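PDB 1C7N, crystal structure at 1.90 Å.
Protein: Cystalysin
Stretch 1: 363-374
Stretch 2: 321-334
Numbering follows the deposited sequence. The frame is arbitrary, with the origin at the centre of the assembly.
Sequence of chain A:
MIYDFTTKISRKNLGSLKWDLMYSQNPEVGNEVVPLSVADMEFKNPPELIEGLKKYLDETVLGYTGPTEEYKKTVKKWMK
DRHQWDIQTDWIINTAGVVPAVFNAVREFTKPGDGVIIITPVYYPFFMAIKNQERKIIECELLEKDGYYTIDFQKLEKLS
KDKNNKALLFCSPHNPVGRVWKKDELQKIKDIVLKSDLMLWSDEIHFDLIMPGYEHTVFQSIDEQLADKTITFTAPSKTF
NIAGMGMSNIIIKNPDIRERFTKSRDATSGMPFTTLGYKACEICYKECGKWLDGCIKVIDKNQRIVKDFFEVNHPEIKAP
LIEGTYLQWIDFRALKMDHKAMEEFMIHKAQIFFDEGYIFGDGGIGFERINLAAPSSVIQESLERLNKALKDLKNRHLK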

# COMPACT_ATOMS: atom_id res chain seq x y z
N GLY A 363 4.63 -29.93 10.33
CA GLY A 363 4.61 -30.91 9.26
C GLY A 363 5.73 -30.66 8.26
O GLY A 363 5.99 -31.48 7.38
N GLY A 364 6.38 -29.51 8.39
CA GLY A 364 7.47 -29.18 7.48
C GLY A 364 8.83 -29.51 8.07
O GLY A 364 9.86 -29.31 7.43
N ILE A 365 8.83 -30.01 9.31
CA ILE A 365 10.08 -30.36 9.98
C ILE A 365 10.78 -31.46 9.19
O ILE A 365 10.19 -32.50 8.91
CB ILE A 365 9.82 -30.85 11.42
CG1 ILE A 365 9.32 -29.68 12.27
CG2 ILE A 365 11.11 -31.46 12.01
CD1 ILE A 365 9.01 -30.04 13.72
N GLY A 366 12.04 -31.22 8.85
CA GLY A 366 12.80 -32.20 8.09
C GLY A 366 12.83 -31.87 6.61
O GLY A 366 13.62 -32.45 5.86
N PHE A 367 11.99 -30.93 6.19
CA PHE A 367 11.94 -30.52 4.78
C PHE A 367 12.61 -29.17 4.55
O PHE A 367 12.90 -28.44 5.50
CB PHE A 367 10.48 -30.42 4.28
CG PHE A 367 9.74 -31.73 4.24
CD1 PHE A 367 9.19 -32.28 5.39
CD2 PHE A 367 9.59 -32.41 3.03
CE1 PHE A 367 8.48 -33.49 5.34
CE2 PHE A 367 8.88 -33.61 2.96
CZ PHE A 367 8.33 -34.15 4.12
N GLU A 368 12.85 -28.86 3.28
CA GLU A 368 13.46 -27.60 2.87
C GLU A 368 12.75 -27.12 1.62
O GLU A 368 12.50 -27.90 0.70
CB GLU A 368 14.94 -27.79 2.55
CG GLU A 368 15.81 -28.18 3.73
CD GLU A 368 15.99 -27.06 4.74
OE1 GLU A 368 16.69 -27.29 5.75
OE2 GLU A 368 15.44 -25.95 4.53
N ARG A 369 12.41 -25.83 1.57
CA ARG A 369 11.74 -25.27 0.40
C ARG A 369 12.77 -24.48 -0.40
O ARG A 369 13.36 -23.53 0.12
CB ARG A 369 10.60 -24.34 0.82
CG ARG A 369 9.67 -23.95 -0.33
CD ARG A 369 8.76 -22.79 0.05
NE ARG A 369 9.45 -21.51 -0.04
CZ ARG A 369 8.87 -20.32 0.13
NH1 ARG A 369 7.57 -20.23 0.40
NH2 ARG A 369 9.59 -19.21 0.00
N ILE A 370 12.98 -24.87 -1.65
CA ILE A 370 13.96 -24.19 -2.50
C ILE A 370 13.27 -23.33 -3.56
O ILE A 370 12.32 -23.77 -4.21
CB ILE A 370 14.89 -25.22 -3.20
CG1 ILE A 370 16.06 -24.49 -3.86
CG2 ILE A 370 14.11 -26.05 -4.22
CD1 ILE A 370 17.01 -25.40 -4.61
N ASN A 371 13.74 -22.09 -3.71
CA ASN A 371 13.18 -21.17 -4.70
C ASN A 371 13.83 -21.47 -6.06
O ASN A 371 15.00 -21.14 -6.27
CB ASN A 371 13.46 -19.72 -4.28
CG ASN A 371 12.89 -18.71 -5.25
OD1 ASN A 371 12.75 -19.00 -6.44
ND2 ASN A 371 12.57 -17.52 -4.75
N LEU A 372 13.08 -22.08 -6.97
CA LEU A 372 13.58 -22.45 -8.29
C LEU A 372 13.67 -21.30 -9.29
O LEU A 372 14.19 -21.49 -10.39
CB LEU A 372 12.72 -23.56 -8.90
CG LEU A 372 12.61 -24.87 -8.12
CD1 LEU A 372 11.71 -25.82 -8.88
CD2 LEU A 372 13.99 -25.48 -7.91
N ALA A 373 13.16 -20.13 -8.92
CA ALA A 373 13.18 -18.98 -9.83
C ALA A 373 14.53 -18.29 -9.91
O ALA A 373 14.69 -17.15 -9.46
CB ALA A 373 12.11 -17.99 -9.43
N ALA A 374 15.50 -18.98 -10.50
CA ALA A 374 16.85 -18.45 -10.67
C ALA A 374 17.46 -19.13 -11.89
O ALA A 374 16.91 -20.11 -12.40
CB ALA A 374 17.69 -18.76 -9.42
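Stretch 2, residues 321-334: LIEGTYLQWIDFRA

The apolar centre of the contact is the aromatic pair of Phe-367 and Trp-329. The Phe-367 ring lies over the five-membered ring of Trp-329 as an offset stack, with centroids 4.2 Å apart and planes only 9° from parallel; the nearest carbons, Phe-367 CD2 and Trp-329 CD1, are 3.3 Å apart. The stack is extended by a CH-pi contact, Phe-367 CB standing 3.7 Å from the centroid of the six-membered ring of Trp-329, 21° off its normal. The indole thus covers both the ring and the CB of Phe-367, while its edge meets Gly-364, whose CA is 3.7 Å from Trp-329 CZ2, and Arg-369, whose CB is 3.8 Å from Trp-329 CZ3. An ideal CB on Gly-364 would come within 3.3 Å of Trp-329 CH2, a tight fit.

These side chains share one face of a two-stranded pairing. Residues 327-331 form an extended strand beside strand 367-371, with phi between -111° and -90° and psi between 103° and 141°. The N-to-C directions differ by 153°, so the strands are antiparallel, and their axes approach to 4.6 Å. Five bridges set the register: Phe-367 with Asp-331, Glu-368 with Ile-330, Arg-369 with Trp-329, Ile-370 with Gln-328 and Asn-371 with Leu-327. The first, third and fifth are non-hydrogen-bonded pairs whose side chains occupy the Phe-367 face; the other two are hydrogen-bonded and turn their side chains to the opposite face.

On that opposite face, Ile-370 CG2 packs 3.9 Å from Ile-330 CD1 and 3.5 Å from Gln-328 CB, while Glu-368 CG comes 3.4 Å from Phe-332 CD1. Beyond the strands, Ala-373 CB sits over the Tyr-326 ring, 3.7 Å from its centroid and 13° off the normal, and Leu-372 CD1 reaches Ile-322 CD1 at 4.3 Å.

The backbone ladder confirms the register. Reciprocal bonds join Glu-368 N to Ile-330 O and Ile-330 N to Glu-368 O, both 2.8 Å, then Ile-370 N to Gln-328 O at 2.9 Å and Gln-328 N to Ile-370 O at 3.0 Å. Single bonds continue it past each end of the paired strands: Leu-372 N to Tyr-326 O at 2.8 Å, and Phe-332 N to Gly-366 O at 2.9 Å.

The polar edge lies where stretch 2 leaves its strand. Arg-333 NH2 forms a salt bridge with Asp-331 OD2 at 3.0 Å, and Arg-333 NE bonds Asp-331 OD1 at 3.0 Å, a two-pronged pairing within stretch 2. The same guanidinium also lies against the aromatic centre, with Phe-367 CZ over its face, 3.4 Å from Arg-333 NH2. Asp-331 OD1 lies over the Phe-367 face opposite Trp-329. Alongside, Gly-366 closes in at phi 99°, within the type II turn from Gly-364 to Phe-367; an ideal CB there would clash with Arg-333 CG at 2.5 Å, and the backbone angles would by themselves jam it against the carbonyl O of Ile-365, so the turn calls for glycine even without the arginine.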

# COMPACT_ATOMS: atom_id res chain seq x y z
N LEU A 321 9.16 -33.78 -8.22
CA LEU A 321 8.72 -32.68 -9.07
C LEU A 321 7.46 -32.09 -8.45
O LEU A 321 6.74 -32.79 -7.74
CB LEU A 321 8.41 -33.18 -10.49
CG LEU A 321 9.56 -33.86 -11.24
CD1 LEU A 321 9.13 -34.12 -12.68
CD2 LEU A 321 10.81 -32.99 -11.21
N ILE A 322 7.20 -30.82 -8.70
CA ILE A 322 6.02 -30.17 -8.15
C ILE A 322 5.00 -29.95 -9.27
O ILE A 322 5.34 -30.05 -10.45
CB ILE A 322 6.37 -28.81 -7.52
CG1 ILE A 322 7.11 -27.95 -8.55
CG2 ILE A 322 7.23 -29.03 -6.27
CD1 ILE A 322 7.52 -26.59 -8.03
N GLU A 323 3.76 -29.64 -8.90
CA GLU A 323 2.71 -29.42 -9.88
C GLU A 323 2.52 -27.93 -10.18
O GLU A 323 2.15 -27.55 -11.30
CB GLU A 323 1.40 -30.02 -9.37
CG GLU A 323 1.55 -31.41 -8.76
CD GLU A 323 0.23 -32.04 -8.35
OE1 GLU A 323 -0.68 -31.30 -7.90
OE2 GLU A 323 0.10 -33.28 -8.46
N GLY A 324 2.80 -27.09 -9.18
CA GLY A 324 2.65 -25.65 -9.33
C GLY A 324 3.58 -24.87 -8.43
O GLY A 324 4.22 -25.45 -7.54
N THR A 325 3.63 -23.55 -8.63
CA THR A 325 4.51 -22.63 -7.91
C THR A 325 5.93 -22.94 -8.40
O THR A 325 6.14 -23.94 -9.09
CB THR A 325 4.51 -22.84 -6.35
OG1 THR A 325 5.33 -23.97 -6.02
CG2 THR A 325 3.10 -23.04 -5.81
N TYR A 326 6.89 -22.09 -8.05
CA TYR A 326 8.28 -22.34 -8.41
C TYR A 326 9.07 -22.69 -7.14
O TYR A 326 10.29 -22.54 -7.09
CB TYR A 326 8.93 -21.14 -9.13
CG TYR A 326 8.86 -19.79 -8.42
CD1 TYR A 326 8.09 -18.76 -8.95
CD2 TYR A 326 9.60 -19.53 -7.27
CE1 TYR A 326 8.05 -17.50 -8.37
CE2 TYR A 326 9.58 -18.27 -6.66
CZ TYR A 326 8.80 -17.26 -7.22
OH TYR A 326 8.74 -16.01 -6.64
N LEU A 327 8.34 -23.18 -6.14
CA LEU A 327 8.92 -23.55 -4.84
C LEU A 327 8.88 -25.07 -4.65
O LEU A 327 7.81 -25.66 -4.48
CB LEU A 327 8.14 -22.84 -3.74
CG LEU A 327 8.02 -21.32 -3.92
CD1 LEU A 327 6.98 -20.73 -2.98
CD2 LEU A 327 9.38 -20.68 -3.65
N GLN A 328 10.05 -25.71 -4.67
CA GLN A 328 10.15 -27.16 -4.54
C GLN A 328 10.36 -27.63 -3.10
O GLN A 328 11.09 -27.01 -2.34
CB GLN A 328 11.28 -27.66 -5.46
CG GLN A 328 11.41 -29.17 -5.60
CD GLN A 328 12.31 -29.55 -6.77
OE1 GLN A 328 13.16 -28.76 -7.18
NE2 GLN A 328 12.14 -30.76 -7.30
N TRP A 329 9.71 -28.73 -2.75
CA TRP A 329 9.74 -29.28 -1.40
C TRP A 329 10.72 -30.45 -1.33
O TRP A 329 10.44 -31.52 -1.86
CB TRP A 329 8.32 -29.75 -1.04
CG TRP A 329 7.99 -29.90 0.43
CD1 TRP A 329 7.37 -30.97 1.02
CD2 TRP A 329 8.11 -28.90 1.47
NE1 TRP A 329 7.09 -30.71 2.34
CE2 TRP A 329 7.53 -29.45 2.64
CE3 TRP A 329 8.64 -27.61 1.52
CZ2 TRP A 329 7.48 -28.74 3.85
CZ3 TRP A 329 8.58 -26.91 2.72
CH2 TRP A 329 8.00 -27.48 3.87
N ILE A 330 11.85 -30.24 -0.66
CA ILE A 330 12.88 -31.26 -0.55
C ILE A 330 12.86 -31.96 0.81
O ILE A 330 12.95 -31.32 1.85
CB ILE A 330 14.28 -30.67 -0.77
CG1 ILE A 330 14.30 -29.87 -2.07
CG2 ILE A 330 15.32 -31.78 -0.84
CD1 ILE A 330 15.55 -29.06 -2.27
N ASP A 331 12.76 -33.28 0.77
CA ASP A 331 12.71 -34.11 1.98
C ASP A 331 14.10 -34.53 2.45
O ASP A 331 14.71 -35.44 1.88
CB ASP A 331 11.84 -35.33 1.69
CG ASP A 331 11.73 -36.28 2.86
OD1 ASP A 331 12.27 -35.97 3.95
OD2 ASP A 331 11.10 -37.33 2.70
N PHE A 332 14.60 -33.87 3.49
CA PHE A 332 15.92 -34.18 4.05
C PHE A 332 15.84 -35.06 5.30
O PHE A 332 16.85 -35.28 5.97
CB PHE A 332 16.66 -32.89 4.44
CG PHE A 332 17.32 -32.17 3.29
CD1 PHE A 332 16.60 -31.30 2.49
CD2 PHE A 332 18.69 -32.33 3.05
CE1 PHE A 332 17.22 -30.60 1.45
CE2 PHE A 332 19.33 -31.63 2.02
CZ PHE A 332 18.59 -30.76 1.22
N ARG A 333 14.65 -35.55 5.61
CA ARG A 333 14.47 -36.36 6.81
C ARG A 333 15.46 -37.52 7.00
O ARG A 333 15.77 -37.89 8.13
CB ARG A 333 13.03 -36.90 6.86
CG ARG A 333 12.01 -35.85 7.29
CD ARG A 333 10.60 -36.40 7.28
NE ARG A 333 10.16 -36.73 5.93
CZ ARG A 333 8.98 -37.26 5.63
NH1 ARG A 333 8.11 -37.52 6.60
NH2 ARG A 333 8.66 -37.52 4.37
N ALA A 334 15.96 -38.07 5.90
CA ALA A 334 16.91 -39.19 5.99
C ALA A 334 18.25 -38.78 6.58
O ALA A 334 19.08 -39.64 6.92
CB ALA A 334 17.11 -39.82 4.62